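Local atomic coordinates of isoaspartyl dipeptidase (Fervidobacterium islandicum, PDB entry 7CDH), a protein that probably hydrolyses beta-aspartyl (isoaspartyl) dipeptides at a two-zinc centre, as a metallopeptidase of the amidohydrolase family linked to protein repair. Residues A[123-129]-A[150-156]; A[188-192]-A[337-341]; A[104-108]-A[134-138]. One frame throughout, in Å; residues are numbered along the deposited sequence.

Contact 1: residues A[123-129]-A[150-156]; sequences TFIYTGS and KVIGVGE. With ZN (zinc ion), chain L; ZN (zinc ion), chain K.
Tyr-126 and Ile-152 meet across two neighbouring parallel strands of the amidohydrolase TIM barrel, joined as a beta-alpha-beta unit through helix 141-147. CD1 of Ile-152 lies over one face of the Tyr-126 ring, 3.9 Å from its centroid, in a CH-pi contact. Ile-152 CG1 sits between the backbone N and the carbonyl carbon (chi1 51°), and the methyl beyond it reaches the ring. The Ile-152 side chain crosses that of Phe-124 at about a right angle, with its CG1 3.8 Å from Phe-124 CB. Ile-125 and Val-151 pack on the sheet face that also carries Thr-127 and Val-154, with Ile-125 CG1 and Val-151 CG2 3.9 Å apart. Four backbone hydrogen bonds tie the strands. The register slips by one residue between Ile-125 and Thr-127, a beta bulge.

At the start of the pair, the Lys-150 chain passes obliquely over Thr-123 and bends at its last torsion (chi4 -66°), which lets NZ donate to Thr-123 OG1 at 2.9 Å and to Thr-123 O at 3.1 Å. Thr-123 OG1 is also hydrogen-bonded to Ala-113 O of helix 106-118, and a salt bridge to Glu-117 of that helix holds NZ. A methionine in its place would probably leave Glu-117 without its charged mate and the two Thr-123 oxygens without this donor. At the other end a cis peptide leads into Glu-156, whose carboxylate bridges the two zinc ions. His-61, His-63 and Asp-285 complete one site, His-195 and His-224 the other. Glu-156 OE2 binds the first zinc at 2.0 Å and OE1 the second at 2.2 Å.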
loop_
_atom_site.group_PDB
_atom_site.type_symbol
_atom_site.label_atom_id
_atom_site.label_comp_id
_atom_site.label_asym_id
_atom_site.label_seq_id
_atom_site.Cartn_x
_atom_site.Cartn_y
_atom_site.Cartn_z
ATOM N N THR A 123 -15.770 30.553 -5.200
ATOM C CA THR A 123 -15.807 29.141 -5.661
ATOM C C THR A 123 -15.735 28.196 -4.472
ATOM O O THR A 123 -14.970 28.475 -3.531
ATOM C CB THR A 123 -14.625 28.825 -6.578
ATOM O OG1 THR A 123 -13.422 29.021 -5.819
ATOM C CG2 THR A 123 -14.615 29.737 -7.767
ATOM N N PHE A 124 -16.444 27.082 -4.588
ATOM C CA PHE A 124 -16.374 25.945 -3.653
ATOM C C PHE A 124 -16.437 24.705 -4.520
ATOM O O PHE A 124 -16.871 24.783 -5.681
ATOM C CB PHE A 124 -17.492 25.988 -2.610
ATOM C CG PHE A 124 -17.572 27.317 -1.906
ATOM C CD1 PHE A 124 -18.282 28.360 -2.459
ATOM C CD2 PHE A 124 -16.843 27.552 -0.751
ATOM C CE1 PHE A 124 -18.255 29.619 -1.879
ATOM C CE2 PHE A 124 -16.893 28.783 -0.118
ATOM C CZ PHE A 124 -17.577 29.822 -0.697
ATOM N N ILE A 125 -16.003 23.582 -3.974
ATOM C CA ILE A 125 -16.004 22.337 -4.769
ATOM C C ILE A 125 -16.599 21.247 -3.895
ATOM O O ILE A 125 -16.578 21.379 -2.685
ATOM C CB ILE A 125 -14.581 22.029 -5.277
ATOM C CG1 ILE A 125 -13.612 21.695 -4.148
ATOM C CG2 ILE A 125 -14.052 23.198 -6.100
ATOM C CD1 ILE A 125 -12.322 21.121 -4.631
ATOM N N TYR A 126 -17.089 20.214 -4.538
ATOM C CA TYR A 126 -17.277 18.877 -3.960
ATOM C C TYR A 126 -16.014 18.046 -4.178
ATOM O O TYR A 126 -15.282 18.264 -5.140
ATOM C CB TYR A 126 -18.440 18.193 -4.669
ATOM C CG TYR A 126 -19.781 18.861 -4.520
ATOM C CD1 TYR A 126 -20.594 18.560 -3.457
ATOM C CD2 TYR A 126 -20.274 19.723 -5.475
ATOM C CE1 TYR A 126 -21.860 19.105 -3.337
ATOM C CE2 TYR A 126 -21.534 20.278 -5.377
ATOM C CZ TYR A 126 -22.331 19.960 -4.304
ATOM O OH TYR A 126 -23.577 20.463 -4.162
ATOM N N THR A 127 -15.823 17.065 -3.314
ATOM C CA THR A 127 -14.943 15.906 -3.532
ATOM C C THR A 127 -15.821 14.817 -4.115
ATOM O O THR A 127 -17.029 15.057 -4.257
ATOM C CB THR A 127 -14.210 15.488 -2.264
ATOM O OG1 THR A 127 -13.436 14.407 -2.756
ATOM C CG2 THR A 127 -15.093 15.029 -1.124
ATOM N N GLY A 128 -15.244 13.682 -4.482
ATOM C CA GLY A 128 -15.996 12.604 -5.160
ATOM C C GLY A 128 -16.366 12.956 -6.584
ATOM O O GLY A 128 -15.879 13.978 -7.107
ATOM N N SER A 129 -17.240 12.132 -7.174
ATOM C CA SER A 129 -17.773 12.202 -8.557
ATOM C C SER A 129 -18.992 11.270 -8.589
ATOM O O SER A 129 -19.433 10.852 -7.485
ATOM C CB SER A 129 -16.711 11.794 -9.590
ATOM O OG SER A 129 -16.374 10.385 -9.515
ATOM N N LYS A 150 -11.988 24.657 0.393
ATOM C CA LYS A 150 -13.079 24.814 -0.601
ATOM C C LYS A 150 -14.012 23.594 -0.639
ATOM O O LYS A 150 -15.089 23.729 -1.233
ATOM C CB LYS A 150 -12.495 25.093 -1.986
ATOM C CG LYS A 150 -12.003 26.523 -2.185
ATOM C CD LYS A 150 -11.745 26.869 -3.627
ATOM C CE LYS A 150 -11.081 28.210 -3.790
ATOM N NZ LYS A 150 -11.975 29.305 -3.362
ATOM N N VAL A 151 -13.615 22.419 -0.140
ATOM C CA VAL A 151 -14.494 21.211 -0.238
ATOM C C VAL A 151 -15.715 21.412 0.688
ATOM O O VAL A 151 -15.507 21.628 1.911
ATOM C CB VAL A 151 -13.709 19.937 0.098
ATOM C CG1 VAL A 151 -14.614 18.730 0.219
ATOM C CG2 VAL A 151 -12.622 19.682 -0.920
ATOM N N ILE A 152 -16.943 21.432 0.144
ATOM C CA ILE A 152 -18.167 21.702 0.961
ATOM C C ILE A 152 -19.069 20.464 1.005
ATOM O O ILE A 152 -20.158 20.551 1.582
ATOM C CB ILE A 152 -18.922 22.968 0.505
ATOM C CG1 ILE A 152 -19.228 23.013 -0.992
ATOM C CG2 ILE A 152 -18.131 24.190 0.933
ATOM C CD1 ILE A 152 -19.781 21.739 -1.560
ATOM N N GLY A 153 -18.618 19.342 0.461
ATOM C CA GLY A 153 -19.470 18.155 0.315
ATOM C C GLY A 153 -18.894 17.139 -0.642
ATOM O O GLY A 153 -17.750 17.295 -1.057
ATOM N N VAL A 154 -19.664 16.094 -0.897
ATOM C CA VAL A 154 -19.341 15.023 -1.859
ATOM C C VAL A 154 -20.438 15.037 -2.906
ATOM O O VAL A 154 -21.574 15.307 -2.559
ATOM C CB VAL A 154 -19.241 13.655 -1.183
ATOM C CG1 VAL A 154 -20.580 13.235 -0.587
ATOM C CG2 VAL A 154 -18.701 12.597 -2.154
ATOM N N GLY A 155 -20.074 14.820 -4.154
ATOM C CA GLY A 155 -20.993 14.952 -5.281
ATOM C C GLY A 155 -20.232 14.964 -6.594
ATOM O O GLY A 155 -19.018 15.119 -6.580
ATOM N N GLU A 156 -20.970 14.773 -7.697
ATOM C CA GLU A 156 -22.376 14.427 -7.595
ATOM C C GLU A 156 -22.505 12.896 -7.686
ATOM O O GLU A 156 -22.175 12.333 -8.720
ATOM C CB GLU A 156 -23.224 15.187 -8.618
ATOM C CG GLU A 156 -22.642 15.237 -9.999
ATOM C CD GLU A 156 -23.544 15.697 -11.136
ATOM O OE1 GLU A 156 -24.815 15.558 -11.075
ATOM O OE2 GLU A 156 -22.953 16.266 -12.086
HETATM ZN ZN ZN L . -23.848 17.669 -13.274
HETATM ZN ZN ZN K . -25.955 15.254 -12.987
#

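Contact 2: residues A[188-192]-A[337-341]. With GOL (glycerol), chain B.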
loop_
_atom_site.group_PDB
_atom_site.type_symbol
_atom_site.label_atom_id
_atom_site.label_comp_id
_atom_site.label_asym_id
_atom_site.label_seq_id
_atom_site.Cartn_x
_atom_site.Cartn_y
_atom_site.Cartn_z
ATOM N N LYS A 188 -18.313 23.385 8.300
ATOM C CA LYS A 188 -18.974 23.495 6.969
ATOM C C LYS A 188 -20.290 22.703 6.936
ATOM O O LYS A 188 -20.523 21.901 7.834
ATOM C CB LYS A 188 -17.999 22.967 5.926
ATOM C CG LYS A 188 -16.685 23.710 5.897
ATOM C CD LYS A 188 -15.876 23.300 4.708
ATOM C CE LYS A 188 -14.399 23.148 4.967
ATOM N NZ LYS A 188 -13.824 22.317 3.896
ATOM N N ALA A 189 -21.099 22.863 5.895
ATOM C CA ALA A 189 -22.467 22.287 5.806
ATOM C C ALA A 189 -22.429 20.760 5.649
ATOM O O ALA A 189 -23.305 20.111 6.193
ATOM C CB ALA A 189 -23.236 22.918 4.668
ATOM N N GLY A 190 -21.503 20.225 4.863
ATOM C CA GLY A 190 -21.402 18.785 4.602
ATOM C C GLY A 190 -22.522 18.292 3.713
ATOM O O GLY A 190 -23.342 17.525 4.196
ATOM N N ILE A 191 -22.550 18.710 2.454
ATOM C CA ILE A 191 -23.660 18.389 1.519
ATOM C C ILE A 191 -23.310 17.094 0.782
ATOM O O ILE A 191 -22.147 16.901 0.435
ATOM C CB ILE A 191 -23.894 19.568 0.557
ATOM C CG1 ILE A 191 -24.268 20.849 1.313
ATOM C CG2 ILE A 191 -24.922 19.212 -0.504
ATOM C CD1 ILE A 191 -25.298 20.646 2.422
ATOM N N VAL A 192 -24.257 16.187 0.648
ATOM C CA VAL A 192 -24.200 15.116 -0.375
ATOM C C VAL A 192 -25.109 15.589 -1.510
ATOM O O VAL A 192 -26.272 15.779 -1.243
ATOM C CB VAL A 192 -24.637 13.748 0.178
ATOM C CG1 VAL A 192 -24.524 12.650 -0.871
ATOM C CG2 VAL A 192 -23.851 13.393 1.426
ATOM N N ARG A 337 -28.435 29.101 2.003
ATOM C CA ARG A 337 -28.830 28.377 3.249
ATOM C C ARG A 337 -28.252 26.970 3.148
ATOM O O ARG A 337 -27.648 26.541 4.114
ATOM C CB ARG A 337 -30.340 28.390 3.488
ATOM C CG ARG A 337 -30.845 27.527 4.640
ATOM C CD ARG A 337 -31.993 26.575 4.265
ATOM N NE ARG A 337 -32.939 27.292 3.463
ATOM C CZ ARG A 337 -33.446 26.911 2.311
ATOM N NH1 ARG A 337 -33.216 25.721 1.807
ATOM N NH2 ARG A 337 -34.249 27.735 1.677
ATOM N N VAL A 338 -28.366 26.326 1.987
ATOM C CA VAL A 338 -27.902 24.922 1.799
ATOM C C VAL A 338 -26.405 24.831 2.139
ATOM O O VAL A 338 -26.060 23.952 2.905
ATOM C CB VAL A 338 -28.225 24.397 0.390
ATOM C CG1 VAL A 338 -27.582 23.049 0.166
ATOM C CG2 VAL A 338 -29.723 24.269 0.171
ATOM N N PHE A 339 -25.570 25.762 1.657
ATOM C CA PHE A 339 -24.084 25.710 1.735
ATOM C C PHE A 339 -23.553 26.505 2.924
ATOM O O PHE A 339 -22.330 26.483 3.081
ATOM C CB PHE A 339 -23.465 26.222 0.427
ATOM C CG PHE A 339 -23.758 25.297 -0.715
ATOM C CD1 PHE A 339 -23.157 24.049 -0.775
ATOM C CD2 PHE A 339 -24.706 25.624 -1.659
ATOM C CE1 PHE A 339 -23.463 23.170 -1.796
ATOM C CE2 PHE A 339 -25.014 24.745 -2.677
ATOM C CZ PHE A 339 -24.403 23.517 -2.736
ATOM N N LYS A 340 -24.418 27.121 3.731
ATOM C CA LYS A 340 -24.068 27.988 4.892
ATOM C C LYS A 340 -23.104 29.094 4.451
ATOM O O LYS A 340 -22.024 29.219 5.063
ATOM C CB LYS A 340 -23.468 27.184 6.042
ATOM C CG LYS A 340 -24.315 26.011 6.514
ATOM C CD LYS A 340 -25.075 26.252 7.799
ATOM C CE LYS A 340 -25.803 25.021 8.309
ATOM N NZ LYS A 340 -24.889 23.860 8.459
ATOM N N LEU A 341 -23.465 29.857 3.415
ATOM C CA LEU A 341 -22.625 30.966 2.914
ATOM C C LEU A 341 -23.188 32.304 3.399
ATOM O O LEU A 341 -24.406 32.472 3.421
ATOM C CB LEU A 341 -22.600 30.920 1.388
ATOM C CG LEU A 341 -22.161 29.594 0.789
ATOM C CD1 LEU A 341 -22.234 29.649 -0.728
ATOM C CD2 LEU A 341 -20.755 29.214 1.264
HETATM C C1 GOL B . -17.879 27.158 3.326
HETATM O O1 GOL B . -16.477 26.882 3.323
HETATM C C2 GOL B . -18.442 27.189 4.731
HETATM O O2 GOL B . -18.469 28.551 5.148
HETATM C C3 GOL B . -19.834 26.585 4.903
HETATM O O3 GOL B . -20.114 25.457 4.060
#
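Ile-191 packs against Val-338 and Phe-339 where the start of a TIM-barrel strand, 191-196, meets the C-terminal end of helix 333-339. The helix finishes in a Schellman motif, with Lys-340 at positive phi as the first residue to leave it. The tight part is formed by the buried Ala-189, Ile-191 and Phe-339. The methyl of Ala-189 points at the helix end, 3.5 Å from Val-338 O, and CD1 of Ile-191 lies against the same oxygen. Ile-191 crosses both Val-338 and Phe-339 at about a right angle. Its CD1 touches Val-338 CG1 at 4.0 Å. Its CG1 meets CE1 of the Phe-339 ring, also at 4.0 Å, from an oblique direction. CG1 stands anti to the carbonyl carbon (chi1 -60°), and this turns the longer branch of Ile-191 to the helix end. Val-338 CG1 also covers one face of the Phe-339 ring, over its centre. Beyond this patch the ring reaches Tyr-126 of strand 122-127 and Ile-152 of strand 151-159.

Toward the outside the fit is looser. Lys-340 is exposed. Its CG touches Ala-189 CB at 3.8 Å, and the chain then folds back, so that NZ ends near Ala-189 CA without bonding to it. The two segments make no direct hydrogen bond to each other. A glycerol, probably from the crystallisation liquor, bridges them instead. Its O3 accepts a weak bond from Ala-189 N at 3.3 Å and donates to Phe-339 O at 2.6 Å.

Contact 3: residues A[104-108]-A[134-138]; sequences RSLEN and PVTFT
Phe-137 holds CG anti to its carbonyl carbon (chi1 -70°), which swings the ring under Leu-106 CB. In Leu-106 a chi1 of -76° and an extended chi2 of 177° carry CD1 to the backbone of Thr-136. The contact joins the N-terminal turn of helix 106-118 to the loop after strand 122-127, at the C-terminal end of the TIM-barrel strands, in the loop region of the beta-alpha units. Leu-106 CB lies over one face of the Phe-137 ring, offset toward the rim. It is 3.8 Å from the centroid, a CH-pi contact. Further out, CD1 of Leu-106 rests against the loop backbone at Thr-136 and meets Val-135 CG2 at 3.7 Å. Leu-106 and Phe-137 also touch Thr-127 on the strand, so the patch continues inward to the barrel wall.

The helix start is fixed by an N-cap. Ser-105 OG accepts from Asn-108 N at 3.0 Å. Glu-107 marks the polar side. Its carboxylate makes a salt bridge to Arg-143 of a neighbouring subunit, and that subunit also packs Leu-147 on Phe-137. The contact therefore lies at a subunit interface as well as within the chain. Asp-144 of helix 141-147 accepts from Phe-137 N and holds the loop to its own helix. One water joins the two segments across this polar side, donating to Glu-107 OE2 and to Thr-136 O, each at 2.8 Å.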
loop_
_atom_site.group_PDB
_atom_site.type_symbol
_atom_site.label_atom_id
_atom_site.label_comp_id
_atom_site.label_asym_id
_atom_site.label_seq_id
_atom_site.Cartn_x
_atom_site.Cartn_y
_atom_site.Cartn_z
ATOM N N ARG A 104 -10.798 13.262 -15.516
ATOM C CA ARG A 104 -10.988 14.543 -14.796
ATOM C C ARG A 104 -10.541 14.316 -13.354
ATOM O O ARG A 104 -11.047 13.407 -12.740
ATOM C CB ARG A 104 -12.449 14.970 -14.873
ATOM C CG ARG A 104 -13.044 14.928 -16.267
ATOM C CD ARG A 104 -12.509 16.061 -17.109
ATOM N NE ARG A 104 -13.417 16.301 -18.208
ATOM C CZ ARG A 104 -13.269 17.257 -19.105
ATOM N NH1 ARG A 104 -12.213 18.051 -19.045
ATOM N NH2 ARG A 104 -14.177 17.395 -20.057
ATOM N N SER A 105 -9.566 15.071 -12.884
ATOM C CA SER A 105 -8.931 14.927 -11.563
ATOM C C SER A 105 -9.527 15.942 -10.574
ATOM O O SER A 105 -9.904 17.064 -10.965
ATOM C CB SER A 105 -7.424 15.065 -11.732
ATOM O OG SER A 105 -6.952 16.342 -11.380
ATOM N N LEU A 106 -9.564 15.569 -9.306
ATOM C CA LEU A 106 -9.981 16.479 -8.223
ATOM C C LEU A 106 -8.994 17.639 -8.126
ATOM O O LEU A 106 -9.433 18.767 -7.830
ATOM C CB LEU A 106 -10.071 15.683 -6.922
ATOM C CG LEU A 106 -11.301 14.786 -6.812
ATOM C CD1 LEU A 106 -11.240 13.991 -5.525
ATOM C CD2 LEU A 106 -12.576 15.616 -6.869
ATOM N N GLU A 107 -7.713 17.405 -8.378
ATOM C CA GLU A 107 -6.665 18.425 -8.111
ATOM C C GLU A 107 -6.819 19.526 -9.170
ATOM O O GLU A 107 -6.617 20.725 -8.864
ATOM C CB GLU A 107 -5.257 17.818 -8.124
ATOM C CG GLU A 107 -5.005 16.819 -7.018
ATOM C CD GLU A 107 -5.553 15.408 -7.233
ATOM O OE1 GLU A 107 -6.168 15.126 -8.318
ATOM O OE2 GLU A 107 -5.407 14.593 -6.282
ATOM N N ASN A 108 -7.216 19.130 -10.368
ATOM C CA ASN A 108 -7.555 20.081 -11.459
ATOM C C ASN A 108 -8.810 20.881 -11.073
ATOM O O ASN A 108 -8.843 22.082 -11.386
ATOM C CB ASN A 108 -7.722 19.317 -12.761
ATOM C CG ASN A 108 -8.029 20.170 -13.965
ATOM O OD1 ASN A 108 -9.023 19.894 -14.660
ATOM N ND2 ASN A 108 -7.154 21.113 -14.257
ATOM N N PRO A 134 -16.254 6.932 -3.792
ATOM C CA PRO A 134 -15.923 8.202 -4.419
ATOM C C PRO A 134 -14.422 8.487 -4.417
ATOM O O PRO A 134 -13.802 8.109 -3.453
ATOM C CB PRO A 134 -16.678 9.220 -3.554
ATOM C CG PRO A 134 -16.712 8.584 -2.210
ATOM C CD PRO A 134 -16.867 7.100 -2.479
ATOM N N VAL A 135 -13.926 9.123 -5.485
ATOM C CA VAL A 135 -12.528 9.619 -5.618
ATOM C C VAL A 135 -12.340 10.653 -4.510
ATOM O O VAL A 135 -13.321 11.321 -4.159
ATOM C CB VAL A 135 -12.266 10.272 -6.992
ATOM C CG1 VAL A 135 -12.255 9.258 -8.112
ATOM C CG2 VAL A 135 -13.271 11.417 -7.295
ATOM N N THR A 136 -11.119 10.801 -4.007
ATOM C CA THR A 136 -10.817 11.693 -2.869
ATOM C C THR A 136 -9.461 12.326 -3.154
ATOM O O THR A 136 -8.778 11.806 -4.010
ATOM C CB THR A 136 -10.906 10.941 -1.532
ATOM O OG1 THR A 136 -9.785 10.064 -1.424
ATOM C CG2 THR A 136 -12.175 10.129 -1.398
ATOM N N PHE A 137 -9.175 13.461 -2.528
ATOM C CA PHE A 137 -7.856 14.116 -2.543
ATOM C C PHE A 137 -6.864 13.376 -1.646
ATOM O O PHE A 137 -5.703 13.377 -1.976
ATOM C CB PHE A 137 -7.975 15.536 -2.000
ATOM C CG PHE A 137 -8.709 16.502 -2.880
ATOM C CD1 PHE A 137 -10.078 16.691 -2.747
ATOM C CD2 PHE A 137 -8.031 17.237 -3.828
ATOM C CE1 PHE A 137 -10.755 17.611 -3.540
ATOM C CE2 PHE A 137 -8.705 18.170 -4.602
ATOM C CZ PHE A 137 -10.059 18.381 -4.449
ATOM N N THR A 138 -7.328 12.814 -0.523
ATOM C CA THR A 138 -6.505 12.394 0.647
ATOM C C THR A 138 -6.839 10.963 1.085
ATOM O O THR A 138 -6.345 10.562 2.115
ATOM C CB THR A 138 -6.750 13.301 1.863
ATOM O OG1 THR A 138 -8.090 12.973 2.240
ATOM C CG2 THR A 138 -6.598 14.791 1.613
HETATM O O HOH W 1 -7.381 12.538 -6.315
#

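Contacts 1 and 2 are buried; contact 3 is partly buried and lies at a subunit interface. Strand 151-159 of contact 1 pairs with strand 191-196 of contact 2, and Lys-188 NZ reaches Val-151 O. Tyr-126 OH also packs on Phe-339 CZ. On the other side of contact 1, Ile-125 CD1 rests on Phe-137 CZ of contact 3, while Leu-106 CD1 touches Thr-127 OG1. Contacts 2 and 3 do not meet. The chemistry follows position. Contact 1 is a strand pair tied by backbone bonds and side-chain packing, and one of its strands carries a zinc ligand. Contact 2 is mainly apolar with a glycerol at its edge. Contact 3 adds a water bridge and a salt bridge to a neighbouring subunit.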